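Cobalamin biosynthesis protein CobN (Mycobacterium tuberculosis, PDB 7C6O) is the large, catalytic subunit of cobaltochelatase, which probably inserts cobalt into the corrin ring in an ATP-dependent step of cobalamin biosynthesis. Local coordinates at residues Gly882-Gly887 with Phe1075-Gly1080; Gly1080-Val1085 with Gln1091-Tyr1096; Trp538-Phe543 with Gly582-Ile587; Arg213-Ala218 with Arg348-Ala353. All coordinates share one frame; numbering follows the deposited sequence. Where two conformers were deposited one is given.

Contact 1 of 4, residues Gly882-Gly887 with Phe1075-Gly1080; sequences GLSVWG and FQYHGG
The indole of Trp886 meets the phenol ring of Tyr1077 in a T-shaped pair, its pyrrole edge directed at the tyrosine face. Trp886 NE1 stands over the middle of the ring and comes within 3.4 Å of Tyr1077 CG. The centroids of the Trp886 five-membered ring and the Tyr1077 ring are 4.5 Å apart and the two planes are turned by 75°. Trp886 CG stands opposite the carbonyl carbon and beside the backbone nitrogen (chi1 -64°), which swings the indole toward Tyr1077. The benzo side of the indole adds an apolar touch, Trp886 CZ2 to Tyr1077 CD1 at 3.7 Å. Next to this pair, Ser884 OG packs against Tyr1077 CB at 3.7 Å, close to the plane of the phenol ring. No direct hydrogen bond joins the segments; a water bridges them, lying 2.7 Å from Ser884 OG and donating to Tyr1077 O at 2.7 Å. Strand 880-885 runs inside a mixed sheet, parallel to both neighbours, 935-940 and 1056-1061, and helix 1072-1089 packs against the sheet, with Trp886 at the N-cap of the helix that follows the strand. Around Tyr1077 the helix widens into a pi-type turn spanning 1075-1079. In the second shell, Lys1059 makes a cation-pi contact with Trp886 and Tyr1074 meets the same indole edge-to-face. His1078, on the next helical position, hydrogen-bonds through NE2 to Ala1057 O and through ND1 to Tyr1153 OH.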
loop_
_atom_site.group_PDB
_atom_site.type_symbol
_atom_site.label_atom_id
_atom_site.label_comp_id
_atom_site.label_asym_id
_atom_site.label_seq_id
_atom_site.Cartn_x
_atom_site.Cartn_y
_atom_site.Cartn_z
ATOM N N GLY A 882 13.562 -16.550 9.774
ATOM C CA GLY A 882 12.452 -16.372 8.856
ATOM C C GLY A 882 11.704 -15.104 9.220
ATOM O O GLY A 882 11.339 -14.899 10.379
ATOM N N LEU A 883 11.495 -14.247 8.222
ATOM C CA LEU A 883 10.876 -12.946 8.446
ATOM C C LEU A 883 9.758 -12.721 7.442
ATOM O O LEU A 883 9.951 -12.911 6.237
ATOM C CB LEU A 883 11.906 -11.818 8.342
ATOM C CG LEU A 883 11.391 -10.402 8.614
ATOM C CD1 LEU A 883 11.032 -10.235 10.089
ATOM C CD2 LEU A 883 12.413 -9.353 8.180
ATOM N N SER A 884 8.593 -12.308 7.939
ATOM C CA SER A 884 7.481 -11.919 7.085
ATOM C C SER A 884 7.516 -10.412 6.874
ATOM O O SER A 884 7.647 -9.647 7.835
ATOM C CB SER A 884 6.148 -12.348 7.700
ATOM O OG SER A 884 6.048 -13.760 7.757
ATOM N N VAL A 885 7.401 -9.986 5.616
ATOM C CA VAL A 885 7.635 -8.598 5.228
ATOM C C VAL A 885 6.444 -8.113 4.413
ATOM O O VAL A 885 6.109 -8.715 3.385
ATOM C CB VAL A 885 8.938 -8.446 4.426
ATOM C CG1 VAL A 885 9.082 -7.031 3.908
ATOM C CG2 VAL A 885 10.139 -8.830 5.287
ATOM N N TRP A 886 5.828 -7.016 4.851
ATOM C CA TRP A 886 4.637 -6.468 4.220
ATOM C C TRP A 886 4.926 -5.114 3.585
ATOM O O TRP A 886 5.767 -4.347 4.065
ATOM C CB TRP A 886 3.499 -6.304 5.231
ATOM C CG TRP A 886 2.995 -7.582 5.816
ATOM C CD1 TRP A 886 3.106 -8.833 5.283
ATOM C CD2 TRP A 886 2.298 -7.733 7.058
ATOM N NE1 TRP A 886 2.518 -9.755 6.117
ATOM C CE2 TRP A 886 2.014 -9.105 7.213
ATOM C CE3 TRP A 886 1.890 -6.843 8.056
ATOM C CZ2 TRP A 886 1.338 -9.606 8.325
ATOM C CZ3 TRP A 886 1.219 -7.342 9.158
ATOM C CH2 TRP A 886 0.948 -8.711 9.283
ATOM N N GLY A 887 4.190 -4.812 2.515
ATOM C CA GLY A 887 4.353 -3.524 1.862
ATOM C C GLY A 887 3.892 -2.367 2.727
ATOM O O GLY A 887 4.526 -1.306 2.750
ATOM N N PHE A 1075 -1.373 -13.700 12.545
ATOM C CA PHE A 1075 -1.362 -15.148 12.728
ATOM C C PHE A 1075 -1.227 -15.872 11.393
ATOM O O PHE A 1075 -0.637 -16.955 11.340
ATOM C CB PHE A 1075 -2.598 -15.615 13.518
ATOM C CG PHE A 1075 -3.819 -15.926 12.677
ATOM C CD1 PHE A 1075 -3.960 -17.156 12.043
ATOM C CD2 PHE A 1075 -4.854 -15.009 12.577
ATOM C CE1 PHE A 1075 -5.088 -17.445 11.286
ATOM C CE2 PHE A 1075 -5.988 -15.292 11.828
ATOM C CZ PHE A 1075 -6.104 -16.513 11.178
ATOM N N GLN A 1076 -1.729 -15.282 10.306
ATOM C CA GLN A 1076 -1.605 -15.924 8.999
ATOM C C GLN A 1076 -0.146 -16.040 8.576
ATOM O O GLN A 1076 0.318 -17.120 8.191
ATOM C CB GLN A 1076 -2.390 -15.143 7.948
ATOM C CG GLN A 1076 -3.887 -15.318 8.012
ATOM C CD GLN A 1076 -4.544 -14.948 6.700
ATOM O OE1 GLN A 1076 -4.560 -15.741 5.760
ATOM N NE2 GLN A 1076 -5.081 -13.735 6.626
ATOM N N TYR A 1077 0.591 -14.931 8.633
ATOM C CA TYR A 1077 1.979 -14.920 8.179
ATOM C C TYR A 1077 2.923 -15.444 9.254
ATOM O O TYR A 1077 3.698 -16.379 9.017
ATOM C CB TYR A 1077 2.380 -13.504 7.759
ATOM C CG TYR A 1077 1.840 -13.098 6.410
ATOM C CD1 TYR A 1077 0.551 -12.594 6.279
ATOM C CD2 TYR A 1077 2.618 -13.219 5.265
ATOM C CE1 TYR A 1077 0.051 -12.223 5.045
ATOM C CE2 TYR A 1077 2.126 -12.851 4.029
ATOM C CZ TYR A 1077 0.845 -12.353 3.926
ATOM O OH TYR A 1077 0.355 -11.983 2.699
ATOM N N HIS A 1078 2.877 -14.841 10.442
ATOM C CA HIS A 1078 3.791 -15.224 11.514
ATOM C C HIS A 1078 3.459 -16.614 12.040
ATOM O O HIS A 1078 4.315 -17.505 12.068
ATOM C CB HIS A 1078 3.728 -14.186 12.636
ATOM C CG HIS A 1078 4.830 -14.302 13.640
ATOM N ND1 HIS A 1078 4.682 -13.899 14.950
ATOM C CD2 HIS A 1078 6.105 -14.743 13.523
ATOM C CE1 HIS A 1078 5.814 -14.098 15.599
ATOM N NE2 HIS A 1078 6.694 -14.608 14.756
ATOM N N GLY A 1079 2.212 -16.817 12.464
ATOM C CA GLY A 1079 1.808 -18.134 12.923
ATOM C C GLY A 1079 1.888 -19.180 11.827
ATOM O O GLY A 1079 2.245 -20.331 12.080
ATOM N N GLY A 1080 1.562 -18.789 10.593
ATOM C CA GLY A 1080 1.673 -19.720 9.481
ATOM C C GLY A 1080 3.093 -20.199 9.256
ATOM O O GLY A 1080 3.324 -21.381 8.979
HETATM O O HOH W 1 4.933 -15.935 6.679
#

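Contact 2 of 4, residues Gly1080-Val1085 with Gln1091-Tyr1096; sequences GMVATV and QAPAAY
With CG1 of Val1085 trans to the backbone nitrogen (chi1 175°), this methyl is carried onto the ring of Pro1093, and the like torsion of Val1082 (chi1 173°) spreads its two methyls over separate partners. Val1085 CG1 lies 3.6 Å from Pro1093 CD and 3.8 Å from Pro1093 CG, meeting the ring obliquely. Val1082 CG1 reaches the same ring from the preceding helical turn, 4.1 Å from Pro1093 CD, while its CG2 branch turns to Ala1095 CB at 3.9 Å. The proline thus sits against two valines of one helical flank, and its CD also rests 3.7 Å from Val1082 O. These residues pack the C-terminal half of the helix on the chain that leads into the second strand of the beta-alpha-beta unit formed by strand 1056-1061, helix 1072-1089 and strand 1094-1099. On another flank of the helix, Thr1084 OG1 bonds back to Gly1080 O at 2.8 Å; that carbonyl also accepts from Thr1084 N, the two donors arriving from opposite faces of its plane. Thr1089 OG1 hydrogen-bonds both Val1085 O and Gln1091 N. Since no hydrogen bond crosses between the segments, their direct contact rests on shape and apolar burial.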
loop_
_atom_site.group_PDB
_atom_site.type_symbol
_atom_site.label_atom_id
_atom_site.label_comp_id
_atom_site.label_asym_id
_atom_site.label_seq_id
_atom_site.Cartn_x
_atom_site.Cartn_y
_atom_site.Cartn_z
ATOM N N GLY A 1080 1.562 -18.789 10.593
ATOM C CA GLY A 1080 1.673 -19.720 9.481
ATOM C C GLY A 1080 3.093 -20.199 9.256
ATOM O O GLY A 1080 3.324 -21.381 8.979
ATOM N N MET A 1081 4.066 -19.293 9.374
ATOM C CA MET A 1081 5.461 -19.707 9.264
ATOM C C MET A 1081 5.836 -20.670 10.384
ATOM O O MET A 1081 6.480 -21.695 10.138
ATOM C CB MET A 1081 6.379 -18.486 9.271
ATOM C CG MET A 1081 7.860 -18.833 9.229
ATOM S SD MET A 1081 8.927 -17.387 9.069
ATOM C CE MET A 1081 8.671 -16.955 7.347
ATOM N N VAL A 1082 5.428 -20.363 11.620
ATOM C CA VAL A 1082 5.719 -21.246 12.748
ATOM C C VAL A 1082 5.148 -22.638 12.497
ATOM O O VAL A 1082 5.832 -23.651 12.685
ATOM C CB VAL A 1082 5.170 -20.646 14.056
ATOM C CG1 VAL A 1082 5.310 -21.643 15.196
ATOM C CG2 VAL A 1082 5.885 -19.342 14.385
ATOM N N ALA A 1083 3.887 -22.705 12.067
ATOM C CA ALA A 1083 3.234 -23.998 11.887
ATOM C C ALA A 1083 3.868 -24.790 10.751
ATOM O O ALA A 1083 3.999 -26.017 10.839
ATOM C CB ALA A 1083 1.739 -23.802 11.633
ATOM N N THR A 1084 4.267 -24.107 9.679
ATOM C CA THR A 1084 4.854 -24.803 8.538
ATOM C C THR A 1084 6.217 -25.388 8.890
ATOM O O THR A 1084 6.524 -26.528 8.522
ATOM C CB THR A 1084 4.951 -23.850 7.347
ATOM O OG1 THR A 1084 3.639 -23.385 7.009
ATOM C CG2 THR A 1084 5.557 -24.553 6.137
ATOM N N VAL A 1085 7.038 -24.631 9.623
ATOM C CA VAL A 1085 8.315 -25.162 10.096
ATOM C C VAL A 1085 8.084 -26.346 11.028
ATOM O O VAL A 1085 8.787 -27.363 10.949
ATOM C CB VAL A 1085 9.137 -24.054 10.780
ATOM C CG1 VAL A 1085 10.420 -24.625 11.382
ATOM C CG2 VAL A 1085 9.458 -22.938 9.793
ATOM N N GLN A 1091 9.306 -29.832 15.138
ATOM C CA GLN A 1091 9.596 -28.945 16.255
ATOM C C GLN A 1091 9.326 -27.511 15.830
ATOM O O GLN A 1091 9.787 -27.076 14.769
ATOM C CB GLN A 1091 11.048 -29.099 16.723
ATOM C CG GLN A 1091 11.473 -28.088 17.777
ATOM C CD GLN A 1091 10.636 -28.169 19.038
ATOM O OE1 GLN A 1091 10.304 -29.258 19.508
ATOM N NE2 GLN A 1091 10.283 -27.014 19.589
ATOM N N ALA A 1092 8.580 -26.783 16.649
ATOM C CA ALA A 1092 8.330 -25.385 16.346
ATOM C C ALA A 1092 9.623 -24.587 16.484
ATOM O O ALA A 1092 10.430 -24.860 17.379
ATOM C CB ALA A 1092 7.260 -24.811 17.273
ATOM N N PRO A 1093 9.860 -23.616 15.611
ATOM C CA PRO A 1093 10.991 -22.710 15.818
ATOM C C PRO A 1093 10.668 -21.734 16.935
ATOM O O PRO A 1093 9.535 -21.637 17.407
ATOM C CB PRO A 1093 11.120 -21.998 14.472
ATOM C CG PRO A 1093 9.705 -21.949 13.966
ATOM C CD PRO A 1093 9.044 -23.224 14.448
ATOM N N ALA A 1094 11.691 -21.005 17.368
ATOM C CA ALA A 1094 11.431 -19.843 18.203
ATOM C C ALA A 1094 10.587 -18.846 17.416
ATOM O O ALA A 1094 10.702 -18.729 16.193
ATOM C CB ALA A 1094 12.742 -19.201 18.657
ATOM N N ALA A 1095 9.703 -18.146 18.120
ATOM C CA ALA A 1095 8.814 -17.170 17.496
ATOM C C ALA A 1095 8.984 -15.848 18.229
ATOM O O ALA A 1095 8.608 -15.732 19.399
ATOM C CB ALA A 1095 7.360 -17.641 17.531
ATOM N N TYR A 1096 9.564 -14.862 17.551
ATOM C CA TYR A 1096 9.855 -13.566 18.145
ATOM C C TYR A 1096 9.018 -12.475 17.495
ATOM O O TYR A 1096 8.672 -12.553 16.312
ATOM C CB TYR A 1096 11.334 -13.190 17.993
ATOM C CG TYR A 1096 12.308 -13.994 18.823
ATOM C CD1 TYR A 1096 11.873 -14.975 19.703
ATOM C CD2 TYR A 1096 13.675 -13.756 18.729
ATOM C CE1 TYR A 1096 12.774 -15.706 20.462
ATOM C CE2 TYR A 1096 14.582 -14.482 19.479
ATOM C CZ TYR A 1096 14.127 -15.452 20.343
ATOM O OH TYR A 1096 15.035 -16.171 21.089
#

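Contact 3 of 4, residues Trp538-Phe543 with Gly582-Ile587; sequences WLDTGF and GDLPLI
Two loops meet here beside the mixed sheet that contains strands 551-555 and 586-591: one follows helix 530-539, the other leads from helix 576-581 into strand 586-591. Their direct contact is the carboxylate of Asp540 laid against the branched end of Leu584, the two side chains running past each other in opposite directions. Asp540 CG lies roughly trans to the backbone nitrogen (chi1 -153°), which sets the carboxylate along Leu584. Asp540 OD2 comes to 3.5 Å from Leu584 CG, and Asp540 OD1 to 3.7 Å from Leu584 CD2. Leu539 contributes a looser apolar touch through its CB, 4.4 Å from Leu584 CD1. Although buried against a leucine, the acid is well supplied with polar partners: Arg355 forms a salt bridge with OD1 and Arg537 with OD2, which would be expected to stabilise its negative charge. Asp540 OD1 also accepts from Thr541 N at 2.7 Å, a donor on the anti side, 32° out of the carboxylate plane. Gly582, the first residue beyond helix 576-581, has positive phi and turns the chain toward Asp583. Between the two segments no hydrogen bond passes directly; a water donates to Asp540 OD2 at 2.8 Å and accepts from Asp583 N at 2.9 Å.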
loop_
_atom_site.group_PDB
_atom_site.type_symbol
_atom_site.label_atom_id
_atom_site.label_comp_id
_atom_site.label_asym_id
_atom_site.label_seq_id
_atom_site.Cartn_x
_atom_site.Cartn_y
_atom_site.Cartn_z
ATOM N N TRP A 538 -24.471 -4.971 -11.792
ATOM C CA TRP A 538 -25.792 -4.386 -11.588
ATOM C C TRP A 538 -25.700 -2.987 -10.990
ATOM O O TRP A 538 -26.586 -2.156 -11.222
ATOM C CB TRP A 538 -26.652 -5.284 -10.698
ATOM C CG TRP A 538 -27.931 -4.608 -10.309
ATOM C CD1 TRP A 538 -29.065 -4.502 -11.061
ATOM C CD2 TRP A 538 -28.191 -3.906 -9.088
ATOM N NE1 TRP A 538 -30.019 -3.786 -10.379
ATOM C CE2 TRP A 538 -29.508 -3.410 -9.164
ATOM C CE3 TRP A 538 -27.440 -3.655 -7.935
ATOM C CZ2 TRP A 538 -30.090 -2.678 -8.132
ATOM C CZ3 TRP A 538 -28.023 -2.929 -6.910
ATOM C CH2 TRP A 538 -29.334 -2.452 -7.015
ATOM N N LEU A 539 -24.645 -2.706 -10.219
ATOM C CA LEU A 539 -24.440 -1.354 -9.716
ATOM C C LEU A 539 -24.236 -0.349 -10.840
ATOM O O LEU A 539 -24.495 0.844 -10.648
ATOM C CB LEU A 539 -23.234 -1.310 -8.776
ATOM C CG LEU A 539 -23.305 -2.128 -7.488
ATOM C CD1 LEU A 539 -22.005 -1.992 -6.701
ATOM C CD2 LEU A 539 -24.494 -1.683 -6.650
ATOM N N ASP A 540 -23.784 -0.805 -12.002
ATOM C CA ASP A 540 -23.445 0.061 -13.119
ATOM C C ASP A 540 -24.643 0.181 -14.060
ATOM O O ASP A 540 -25.770 -0.195 -13.725
ATOM C CB ASP A 540 -22.215 -0.494 -13.835
ATOM C CG ASP A 540 -21.400 0.580 -14.533
ATOM O OD1 ASP A 540 -21.949 1.665 -14.825
ATOM O OD2 ASP A 540 -20.206 0.328 -14.797
ATOM N N THR A 541 -24.414 0.739 -15.239
ATOM C CA THR A 541 -25.418 0.736 -16.288
ATOM C C THR A 541 -25.219 -0.484 -17.178
ATOM O O THR A 541 -24.144 -1.088 -17.218
ATOM C CB THR A 541 -25.346 2.015 -17.124
ATOM O OG1 THR A 541 -24.007 2.209 -17.593
ATOM C CG2 THR A 541 -25.772 3.222 -16.298
ATOM N N GLY A 542 -26.279 -0.852 -17.885
ATOM C CA GLY A 542 -26.190 -1.946 -18.830
ATOM C C GLY A 542 -27.339 -2.921 -18.706
ATOM O O GLY A 542 -28.027 -3.212 -19.689
ATOM N N PHE A 543 -27.553 -3.441 -17.501
ATOM C CA PHE A 543 -28.716 -4.280 -17.260
ATOM C C PHE A 543 -29.978 -3.430 -17.304
ATOM O O PHE A 543 -29.977 -2.266 -16.893
ATOM C CB PHE A 543 -28.587 -4.992 -15.913
ATOM C CG PHE A 543 -27.438 -5.968 -15.849
ATOM C CD1 PHE A 543 -26.993 -6.615 -16.992
ATOM C CD2 PHE A 543 -26.804 -6.234 -14.644
ATOM C CE1 PHE A 543 -25.938 -7.514 -16.935
ATOM C CE2 PHE A 543 -25.750 -7.131 -14.578
ATOM C CZ PHE A 543 -25.317 -7.772 -15.727
ATOM N N GLY A 582 -15.211 -1.814 -13.763
ATOM C CA GLY A 582 -15.435 -1.065 -14.993
ATOM C C GLY A 582 -15.041 0.395 -14.857
ATOM O O GLY A 582 -13.998 0.734 -14.289
ATOM N N ASP A 583 -15.893 1.274 -15.385
ATOM C CA ASP A 583 -15.671 2.715 -15.355
ATOM C C ASP A 583 -16.193 3.382 -14.086
ATOM O O ASP A 583 -16.133 4.613 -13.986
ATOM C CB ASP A 583 -16.332 3.383 -16.570
ATOM C CG ASP A 583 -15.717 2.955 -17.889
ATOM O OD1 ASP A 583 -14.539 2.545 -17.901
ATOM O OD2 ASP A 583 -16.418 3.040 -18.920
ATOM N N LEU A 584 -16.693 2.618 -13.123
ATOM C CA LEU A 584 -17.344 3.208 -11.951
ATOM C C LEU A 584 -16.352 3.979 -11.089
ATOM O O LEU A 584 -15.347 3.402 -10.650
ATOM C CB LEU A 584 -18.009 2.120 -11.114
ATOM C CG LEU A 584 -19.312 1.519 -11.631
ATOM C CD1 LEU A 584 -19.656 0.275 -10.829
ATOM C CD2 LEU A 584 -20.436 2.540 -11.548
ATOM N N PRO A 585 -16.585 5.264 -10.821
ATOM C CA PRO A 585 -15.745 5.974 -9.850
ATOM C C PRO A 585 -15.852 5.324 -8.479
ATOM O O PRO A 585 -16.933 4.919 -8.047
ATOM C CB PRO A 585 -16.322 7.396 -9.850
ATOM C CG PRO A 585 -17.025 7.521 -11.175
ATOM C CD PRO A 585 -17.575 6.153 -11.455
ATOM N N LEU A 586 -14.712 5.212 -7.801
ATOM C CA LEU A 586 -14.633 4.569 -6.494
ATOM C C LEU A 586 -14.040 5.546 -5.489
ATOM O O LEU A 586 -12.901 6.000 -5.651
ATOM C CB LEU A 586 -13.799 3.286 -6.562
ATOM C CG LEU A 586 -13.525 2.547 -5.248
ATOM C CD1 LEU A 586 -14.823 2.122 -4.575
ATOM C CD2 LEU A 586 -12.616 1.339 -5.481
ATOM N N ILE A 587 -14.816 5.866 -4.458
ATOM C CA ILE A 587 -14.399 6.747 -3.374
ATOM C C ILE A 587 -14.306 5.901 -2.113
ATOM O O ILE A 587 -15.225 5.130 -1.811
ATOM C CB ILE A 587 -15.381 7.918 -3.203
ATOM C CG1 ILE A 587 -15.482 8.702 -4.515
ATOM C CG2 ILE A 587 -14.944 8.821 -2.056
ATOM C CD1 ILE A 587 -16.722 9.552 -4.624
HETATM O O HOH W 2 -18.337 0.510 -16.834
#

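Contact 4 of 4, residues Arg213-Ala218 with Arg348-Ala353; sequences RAIEDA and RVAGLA
Ala350 presses its methyl group into the backbone of helix 206-217, between Ala214 and Ile215, and carries by far the largest share of the surface buried here. Its CB lies 3.5 Å from Ala214 C and 3.6 Å from Ile215 N, so it rests on the peptide link itself as well as on side chains. From one residue comes Ala214 CB, at 3.7 Å from Ala350 CB; from the next comes Ile215 CG1, at 3.8 Å from the same methyl. Small side chains at this crossing let the two helices draw close, with the CA atoms of Ile215 and Ala350 only 4.9 Å apart. Both helices flank the mixed sheet that includes strands 190-196, 221-227 and 321-331: helix 206-217 lies in the connection from 190-196 to 221-227, and helix 343-361 follows the edge strand 337-341. Ile215 holds CG1 beside its backbone nitrogen (chi1 -69°), and the side chain serves two surfaces, touching Ala350 while also packing on Ile191 and Val193 of the sheet. Further along, where helix 206-217 gives way to a loop, Ala218 CB makes a more distant approach to Ala350 O at 4.5 Å, and Gly351 lies near this end without a side chain to intervene. No hydrogen bond passes between the segments. On the sheet side of helix 343-361, Val349 packs on Thr323 and Val324 of strand 321-331.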
loop_
_atom_site.group_PDB
_atom_site.type_symbol
_atom_site.label_atom_id
_atom_site.label_comp_id
_atom_site.label_asym_id
_atom_site.label_seq_id
_atom_site.Cartn_x
_atom_site.Cartn_y
_atom_site.Cartn_z
ATOM N N ARG A 213 -10.294 9.628 -29.760
ATOM C CA ARG A 213 -11.442 8.959 -30.366
ATOM C C ARG A 213 -12.247 8.186 -29.326
ATOM O O ARG A 213 -13.480 8.143 -29.394
ATOM C CB ARG A 213 -10.977 8.033 -31.490
ATOM C CG ARG A 213 -10.415 8.774 -32.692
ATOM C CD ARG A 213 -10.035 7.828 -33.813
ATOM N NE ARG A 213 -9.435 8.547 -34.934
ATOM C CZ ARG A 213 -9.027 7.971 -36.060
ATOM N NH1 ARG A 213 -9.153 6.660 -36.222
ATOM N NH2 ARG A 213 -8.492 8.707 -37.025
ATOM N N ALA A 214 -11.569 7.576 -28.349
ATOM C CA ALA A 214 -12.284 6.884 -27.282
ATOM C C ALA A 214 -13.084 7.863 -26.430
ATOM O O ALA A 214 -14.188 7.540 -25.976
ATOM C CB ALA A 214 -11.302 6.094 -26.416
ATOM N N ILE A 215 -12.538 9.060 -26.200
ATOM C CA ILE A 215 -13.267 10.091 -25.463
ATOM C C ILE A 215 -14.522 10.498 -26.221
ATOM O O ILE A 215 -15.601 10.654 -25.633
ATOM C CB ILE A 215 -12.347 11.296 -25.194
ATOM C CG1 ILE A 215 -11.265 10.920 -24.179
ATOM C CG2 ILE A 215 -13.155 12.500 -24.721
ATOM C CD1 ILE A 215 -10.146 11.934 -24.086
ATOM N N GLU A 216 -14.404 10.668 -27.540
ATOM C CA GLU A 216 -15.574 10.975 -28.357
ATOM C C GLU A 216 -16.587 9.837 -28.320
ATOM O O GLU A 216 -17.797 10.080 -28.239
ATOM C CB GLU A 216 -15.139 11.282 -29.793
ATOM C CG GLU A 216 -14.512 12.667 -29.942
ATOM C CD GLU A 216 -13.605 12.799 -31.154
ATOM O OE1 GLU A 216 -13.194 11.763 -31.721
ATOM O OE2 GLU A 216 -13.298 13.949 -31.534
ATOM N N ASP A 217 -16.114 8.586 -28.362
ATOM C CA ASP A 217 -17.023 7.448 -28.258
ATOM C C ASP A 217 -17.788 7.462 -26.943
ATOM O O ASP A 217 -18.949 7.037 -26.896
ATOM C CB ASP A 217 -16.253 6.135 -28.397
ATOM C CG ASP A 217 -15.688 5.931 -29.786
ATOM O OD1 ASP A 217 -16.088 6.674 -30.704
ATOM O OD2 ASP A 217 -14.838 5.031 -29.958
ATOM N N ALA A 218 -17.160 7.937 -25.870
ATOM C CA ALA A 218 -17.817 8.075 -24.577
ATOM C C ALA A 218 -18.663 9.338 -24.475
ATOM O O ALA A 218 -19.217 9.610 -23.405
ATOM C CB ALA A 218 -16.775 8.057 -23.454
ATOM N N ARG A 348 -11.462 2.275 -21.591
ATOM C CA ARG A 348 -11.491 2.270 -20.131
ATOM C C ARG A 348 -10.973 3.587 -19.569
ATOM O O ARG A 348 -11.573 4.160 -18.653
ATOM C CB ARG A 348 -10.678 1.093 -19.590
ATOM C CG ARG A 348 -10.510 1.100 -18.075
ATOM C CD ARG A 348 -11.806 0.753 -17.345
ATOM N NE ARG A 348 -12.190 -0.644 -17.533
ATOM C CZ ARG A 348 -13.271 -1.048 -18.194
ATOM N NH1 ARG A 348 -14.098 -0.161 -18.730
ATOM N NH2 ARG A 348 -13.530 -2.344 -18.315
ATOM N N VAL A 349 -9.855 4.087 -20.105
ATOM C CA VAL A 349 -9.326 5.371 -19.648
ATOM C C VAL A 349 -10.306 6.491 -19.972
ATOM O O VAL A 349 -10.610 7.339 -19.124
ATOM C CB VAL A 349 -7.943 5.640 -20.269
ATOM C CG1 VAL A 349 -7.448 7.022 -19.861
ATOM C CG2 VAL A 349 -6.949 4.571 -19.847
ATOM N N ALA A 350 -10.815 6.509 -21.207
ATOM C CA ALA A 350 -11.781 7.531 -21.597
ATOM C C ALA A 350 -13.052 7.436 -20.763
ATOM O O ALA A 350 -13.591 8.458 -20.321
ATOM C CB ALA A 350 -12.111 7.405 -23.085
ATOM N N GLY A 351 -13.545 6.216 -20.539
ATOM C CA GLY A 351 -14.747 6.051 -19.736
ATOM C C GLY A 351 -14.556 6.533 -18.312
ATOM O O GLY A 351 -15.398 7.253 -17.771
ATOM N N LEU A 352 -13.438 6.151 -17.691
ATOM C CA LEU A 352 -13.143 6.622 -16.340
ATOM C C LEU A 352 -13.085 8.143 -16.283
ATOM O O LEU A 352 -13.619 8.756 -15.352
ATOM C CB LEU A 352 -11.828 6.023 -15.849
ATOM C CG LEU A 352 -11.851 4.545 -15.457
ATOM C CD1 LEU A 352 -10.431 4.019 -15.289
ATOM C CD2 LEU A 352 -12.644 4.359 -14.173
ATOM N N ALA A 353 -12.439 8.770 -17.270
ATOM C CA ALA A 353 -12.325 10.225 -17.264
ATOM C C ALA A 353 -13.691 10.887 -17.394
ATOM O O ALA A 353 -13.992 11.850 -16.679
ATOM C CB ALA A 353 -11.395 10.684 -18.388
#

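How the contacts relate
From the N terminus, contact 4 closes first, bringing together helices 206-217 and 343-361 across 129 intervening residues. Contact 3 then closes a shorter loop of 38 residues beside the next sheet. The two touch: Arg348 of contact 4 forms a salt bridge with Asp583 of contact 3, so helix 343-361 joins the two sheet regions. Contact 1 spans 187 residues, bringing helix 1072-1089 back to strand 880-885, and contact 2 closes a short loop of five residues, mostly the last turn of that helix. These two share Gly1080 and serve one sheet. None of the four loops nests or crosses; they follow in series, and the centres of contacts 1 and 3 lie about 35 Å apart.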